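Local coordinates for protein endoglucanase (Ruminococcus champanellensis, PDB 6WQV) that probably hydrolyses internal beta-glycosidic bonds of cellulose and related plant polysaccharides as a broad-specificity family 5 endoglucanase, at residues P7-L19 / R149-G161. Numbering follows the deposited sequence.
Sequences PPTQMRDLTASQL and RFGSYDEHLIFEG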
loop_
_atom_site.group_PDB
_atom_site.type_symbol
_atom_site.label_atom_id
_atom_site.label_comp_id
_atom_site.label_asym_id
_atom_site.label_seq_id
_atom_site.Cartn_x
_atom_site.Cartn_y
_atom_site.Cartn_z
ATOM N N PRO A 7 -24.016 11.557 -8.017
ATOM C CA PRO A 7 -23.330 12.833 -8.269
ATOM C C PRO A 7 -22.030 12.931 -7.478
ATOM O O PRO A 7 -21.841 12.164 -6.533
ATOM C CB PRO A 7 -24.344 13.880 -7.799
ATOM C CG PRO A 7 -25.174 13.171 -6.773
ATOM C CD PRO A 7 -25.244 11.727 -7.215
ATOM N N PRO A 8 -21.150 13.860 -7.850
ATOM C CA PRO A 8 -19.845 13.935 -7.180
ATOM C C PRO A 8 -19.971 14.497 -5.771
ATOM O O PRO A 8 -20.688 15.472 -5.532
ATOM C CB PRO A 8 -19.033 14.870 -8.088
ATOM C CG PRO A 8 -20.082 15.777 -8.715
ATOM C CD PRO A 8 -21.348 14.941 -8.837
ATOM N N THR A 9 -19.284 13.854 -4.831
ATOM C CA THR A 9 -19.166 14.408 -3.490
ATOM C C THR A 9 -18.303 15.660 -3.548
ATOM O O THR A 9 -17.257 15.681 -4.205
ATOM C CB THR A 9 -18.515 13.385 -2.555
ATOM O OG1 THR A 9 -19.275 12.170 -2.560
ATOM C CG2 THR A 9 -18.437 13.924 -1.127
ATOM N N GLN A 10 -18.751 16.720 -2.876
ATOM C CA GLN A 10 -17.987 17.959 -2.881
ATOM C C GLN A 10 -16.575 17.680 -2.391
ATOM O O GLN A 10 -16.375 16.989 -1.387
ATOM C CB GLN A 10 -18.639 19.013 -1.995
ATOM C CG GLN A 10 -17.886 20.344 -2.012
ATOM C CD GLN A 10 -17.586 20.842 -3.420
ATOM O OE1 GLN A 10 -16.425 20.992 -3.803
ATOM N NE2 GLN A 10 -18.632 21.103 -4.195
ATOM N N MET A 11 -15.590 18.226 -3.099
ATOM C CA MET A 11 -14.207 17.836 -2.904
ATOM C C MET A 11 -13.329 19.056 -2.699
ATOM O O MET A 11 -13.420 20.032 -3.450
ATOM C CB MET A 11 -13.710 17.065 -4.121
ATOM C CG MET A 11 -12.320 16.542 -3.977
ATOM S SD MET A 11 -11.954 15.592 -5.449
ATOM C CE MET A 11 -10.257 15.148 -5.120
ATOM N N ARG A 12 -12.464 18.981 -1.690
ATOM C CA ARG A 12 -11.459 20.008 -1.479
ATOM C C ARG A 12 -10.317 19.763 -2.454
ATOM O O ARG A 12 -9.915 18.619 -2.677
ATOM C CB ARG A 12 -10.915 19.931 -0.054
ATOM C CG ARG A 12 -11.919 20.302 1.029
ATOM C CD ARG A 12 -11.258 20.279 2.412
ATOM N NE ARG A 12 -10.896 18.917 2.793
ATOM C CZ ARG A 12 -9.917 18.589 3.632
ATOM N NH1 ARG A 12 -9.164 19.525 4.196
ATOM N NH2 ARG A 12 -9.688 17.312 3.894
ATOM N N ASP A 13 -9.815 20.838 -3.040
ATOM C CA ASP A 13 -8.689 20.786 -3.966
ATOM C C ASP A 13 -7.447 21.083 -3.137
ATOM O O ASP A 13 -7.120 22.247 -2.885
ATOM C CB ASP A 13 -8.885 21.820 -5.063
ATOM C CG ASP A 13 -7.881 21.685 -6.182
ATOM O OD1 ASP A 13 -6.962 20.845 -6.086
ATOM O OD2 ASP A 13 -8.029 22.438 -7.163
ATOM N N LEU A 14 -6.767 20.027 -2.702
ATOM C CA LEU A 14 -5.582 20.148 -1.873
ATOM C C LEU A 14 -4.389 19.513 -2.566
ATOM O O LEU A 14 -4.529 18.542 -3.319
ATOM C CB LEU A 14 -5.770 19.413 -0.554
ATOM C CG LEU A 14 -6.925 19.878 0.325
ATOM C CD1 LEU A 14 -6.991 18.963 1.534
ATOM C CD2 LEU A 14 -6.743 21.317 0.727
ATOM N N THR A 15 -3.205 20.036 -2.277
ATOM C CA THR A 15 -2.012 19.398 -2.810
ATOM C C THR A 15 -1.710 18.106 -2.050
ATOM O O THR A 15 -2.224 17.847 -0.952
ATOM C CB THR A 15 -0.795 20.306 -2.671
ATOM O OG1 THR A 15 -0.464 20.436 -1.282
ATOM C CG2 THR A 15 -1.058 21.664 -3.258
ATOM N N ALA A 16 -0.829 17.295 -2.635
ATOM C CA ALA A 16 -0.436 16.054 -1.974
ATOM C C ALA A 16 0.183 16.333 -0.611
ATOM O O ALA A 16 -0.093 15.620 0.359
ATOM C CB ALA A 16 0.549 15.288 -2.856
ATOM N N SER A 17 1.030 17.356 -0.519
ATOM C CA SER A 17 1.622 17.689 0.771
ATOM C C SER A 17 0.548 18.053 1.785
ATOM O O SER A 17 0.617 17.641 2.950
ATOM C CB SER A 17 2.610 18.843 0.618
ATOM O OG SER A 17 3.744 18.441 -0.129
ATOM N N GLN A 18 -0.443 18.849 1.369
ATOM C CA GLN A 18 -1.514 19.233 2.282
ATOM C C GLN A 18 -2.316 18.025 2.745
ATOM O O GLN A 18 -2.677 17.928 3.924
ATOM C CB GLN A 18 -2.430 20.261 1.614
ATOM C CG GLN A 18 -1.815 21.649 1.502
ATOM C CD GLN A 18 -2.600 22.594 0.601
ATOM O OE1 GLN A 18 -3.284 22.169 -0.330
ATOM N NE2 GLN A 18 -2.495 23.887 0.880
ATOM N N LEU A 19 -2.608 17.092 1.835
ATOM C CA LEU A 19 -3.346 15.897 2.215
ATOM C C LEU A 19 -2.532 15.054 3.184
ATOM O O LEU A 19 -3.057 14.586 4.204
ATOM C CB LEU A 19 -3.708 15.109 0.957
ATOM C CG LEU A 19 -4.610 13.895 1.111
ATOM C CD1 LEU A 19 -5.126 13.413 -0.236
ATOM C CD2 LEU A 19 -3.863 12.764 1.795
ATOM N N ARG A 149 -15.808 3.621 -11.090
ATOM C CA ARG A 149 -16.660 3.217 -9.975
ATOM C C ARG A 149 -16.498 4.165 -8.793
ATOM O O ARG A 149 -17.475 4.481 -8.099
ATOM C CB ARG A 149 -16.355 1.778 -9.546
ATOM C CG ARG A 149 -17.074 1.351 -8.261
ATOM C CD ARG A 149 -18.593 1.294 -8.426
ATOM N NE ARG A 149 -19.021 0.094 -9.137
ATOM C CZ ARG A 149 -19.568 -0.985 -8.575
ATOM N NH1 ARG A 149 -19.775 -1.059 -7.265
ATOM N NH2 ARG A 149 -19.904 -2.007 -9.347
ATOM N N PHE A 150 -15.269 4.625 -8.545
ATOM C CA PHE A 150 -14.923 5.401 -7.363
ATOM C C PHE A 150 -14.748 6.881 -7.665
ATOM O O PHE A 150 -14.253 7.625 -6.817
ATOM C CB PHE A 150 -13.683 4.801 -6.687
ATOM C CG PHE A 150 -13.947 3.473 -6.033
ATOM C CD1 PHE A 150 -14.472 3.413 -4.753
ATOM C CD2 PHE A 150 -13.709 2.288 -6.711
ATOM C CE1 PHE A 150 -14.748 2.196 -4.162
ATOM C CE2 PHE A 150 -13.975 1.067 -6.117
ATOM C CZ PHE A 150 -14.499 1.021 -4.847
ATOM N N GLY A 151 -15.191 7.333 -8.835
ATOM C CA GLY A 151 -14.902 8.690 -9.249
ATOM C C GLY A 151 -15.606 9.771 -8.461
ATOM O O GLY A 151 -15.132 10.911 -8.448
ATOM N N SER A 152 -16.722 9.439 -7.802
ATOM C CA SER A 152 -17.509 10.430 -7.079
ATOM C C SER A 152 -16.959 10.736 -5.691
ATOM O O SER A 152 -17.404 11.706 -5.067
ATOM C CB SER A 152 -18.962 9.958 -6.947
ATOM O OG SER A 152 -19.046 8.769 -6.175
ATOM N N TYR A 153 -16.018 9.942 -5.196
ATOM C CA TYR A 153 -15.493 10.132 -3.849
ATOM C C TYR A 153 -14.662 11.409 -3.753
ATOM O O TYR A 153 -14.107 11.892 -4.744
ATOM C CB TYR A 153 -14.667 8.909 -3.440
ATOM C CG TYR A 153 -15.516 7.692 -3.166
ATOM C CD1 TYR A 153 -16.210 7.046 -4.182
ATOM C CD2 TYR A 153 -15.635 7.194 -1.884
ATOM C CE1 TYR A 153 -16.994 5.943 -3.919
ATOM C CE2 TYR A 153 -16.411 6.089 -1.610
ATOM C CZ TYR A 153 -17.089 5.466 -2.633
ATOM O OH TYR A 153 -17.871 4.364 -2.379
ATOM N N ASP A 154 -14.587 11.970 -2.541
ATOM C CA ASP A 154 -13.892 13.235 -2.334
ATOM C C ASP A 154 -12.400 12.982 -2.088
ATOM O O ASP A 154 -11.879 11.906 -2.394
ATOM C CB ASP A 154 -14.599 14.098 -1.276
ATOM C CG ASP A 154 -14.484 13.552 0.136
ATOM O OD1 ASP A 154 -13.605 12.712 0.425
ATOM O OD2 ASP A 154 -15.299 14.000 0.974
ATOM N N GLU A 155 -11.697 13.982 -1.550
ATOM C CA GLU A 155 -10.246 13.922 -1.422
ATOM C C GLU A 155 -9.788 12.869 -0.428
ATOM O O GLU A 155 -8.588 12.568 -0.373
ATOM C CB GLU A 155 -9.693 15.299 -1.039
ATOM C CG GLU A 155 -9.940 15.730 0.401
ATOM C CD GLU A 155 -11.347 16.243 0.661
ATOM O OE1 GLU A 155 -12.166 16.336 -0.278
ATOM O OE2 GLU A 155 -11.640 16.564 1.829
ATOM N N HIS A 156 -10.703 12.300 0.357
ATOM C CA HIS A 156 -10.292 11.279 1.304
ATOM C C HIS A 156 -9.907 9.978 0.620
ATOM O O HIS A 156 -9.237 9.152 1.239
ATOM C CB HIS A 156 -11.382 11.014 2.336
ATOM C CG HIS A 156 -11.558 12.124 3.319
ATOM N ND1 HIS A 156 -12.359 13.217 3.070
ATOM C CD2 HIS A 156 -11.034 12.312 4.551
ATOM C CE1 HIS A 156 -12.327 14.027 4.113
ATOM N NE2 HIS A 156 -11.526 13.504 5.022
ATOM N N LEU A 157 -10.315 9.768 -0.629
ATOM C CA LEU A 157 -9.958 8.553 -1.355
ATOM C C LEU A 157 -8.782 8.831 -2.282
ATOM O O LEU A 157 -8.841 9.743 -3.129
ATOM C CB LEU A 157 -11.129 7.990 -2.153
ATOM C CG LEU A 157 -10.879 6.662 -2.866
ATOM C CD1 LEU A 157 -10.536 5.569 -1.864
ATOM C CD2 LEU A 157 -12.101 6.308 -3.695
ATOM N N ILE A 158 -7.726 8.043 -2.120
ATOM C CA ILE A 158 -6.505 8.098 -2.912
ATOM C C ILE A 158 -6.400 6.797 -3.691
ATOM O O ILE A 158 -6.653 5.718 -3.143
ATOM C CB ILE A 158 -5.306 8.236 -1.953
ATOM C CG1 ILE A 158 -5.390 9.538 -1.158
ATOM C CG2 ILE A 158 -3.984 8.117 -2.704
ATOM C CD1 ILE A 158 -4.510 9.537 0.080
ATOM N N PHE A 159 -6.041 6.890 -4.967
ATOM C CA PHE A 159 -5.750 5.699 -5.752
ATOM C C PHE A 159 -4.232 5.476 -5.818
ATOM O O PHE A 159 -3.473 6.425 -6.061
ATOM C CB PHE A 159 -6.224 5.850 -7.197
ATOM C CG PHE A 159 -7.700 6.086 -7.382
ATOM C CD1 PHE A 159 -8.645 5.668 -6.465
ATOM C CD2 PHE A 159 -8.135 6.699 -8.543
ATOM C CE1 PHE A 159 -9.993 5.895 -6.702
ATOM C CE2 PHE A 159 -9.465 6.920 -8.782
ATOM C CZ PHE A 159 -10.397 6.526 -7.863
ATOM N N GLU A 160 -3.803 4.221 -5.630
ATOM C CA GLU A 160 -2.408 3.798 -5.751
ATOM C C GLU A 160 -2.300 2.811 -6.910
ATOM O O GLU A 160 -2.926 1.747 -6.889
ATOM C CB GLU A 160 -1.903 3.148 -4.452
ATOM C CG GLU A 160 -0.499 2.612 -4.623
ATOM C CD GLU A 160 0.128 2.137 -3.348
ATOM O OE1 GLU A 160 -0.553 1.423 -2.588
ATOM O OE2 GLU A 160 1.307 2.478 -3.119
ATOM N N GLY A 161 -1.488 3.157 -7.921
ATOM C CA GLY A 161 -1.592 2.479 -9.211
ATOM C C GLY A 161 -1.073 1.053 -9.247
ATOM O O GLY A 161 -1.558 0.238 -10.041
HETATM O O HOH W 1 -19.300 9.020 -3.244
HETATM O O HOH W 2 -17.333 15.787 1.039
#
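R12 and E155 carry most of the polar grip. E155 leaves its backbone with CG between N and the carbonyl carbon (chi1 74°) and then bends at chi2, which lifts the carboxylate toward 7-19. R12 forms a salt bridge with it, side-on: NE lies 2.6 Å from OE2 of E155, and NH2 reaches the same oxygen at 2.9 Å. OE2 sits at the guanidinium edge, close to its plane, while the two flat groups are turned 73° apart; NE comes from above the carboxylate plane, NH2 from the anti side, a little out of it. The other oxygen, OE1, takes the backbone N of R12 at 3.0 Å, also from above. An alanine at E155 would probably leave this R12 amide and NE without their acceptor and the guanidinium less firmly fixed, though E22 also pairs with NH1.

Further toward the N-terminus the backbone takes over: T9 N donates to S152 O (2.9 Å). One water links T9 OG1 with S152 OG, and a second lies within hydrogen-bonding distance of Q10 O and D154 OD2. OD1 of D154 is engaged within its own loop, receiving H156 N in an Asx turn and H156 ND1 from the same face.

Apolar contacts flank these bonds. M11 runs extended past E155, its CG 3.6 Å from E155 N, a buried amide that finds no partner. L19 CD2 and I158 CD1 meet tip to tip at 3.7 Å.

The contact thus lays the N-terminal segment 7-15 across the loop between helix 129-149 and strand 157-160, at the N-terminal end of the strands of the (beta/alpha)8 (TIM) barrel, opposite the end that binds cellotriose. L19, on helix 16-22, also touches Y113 of strand 113-117.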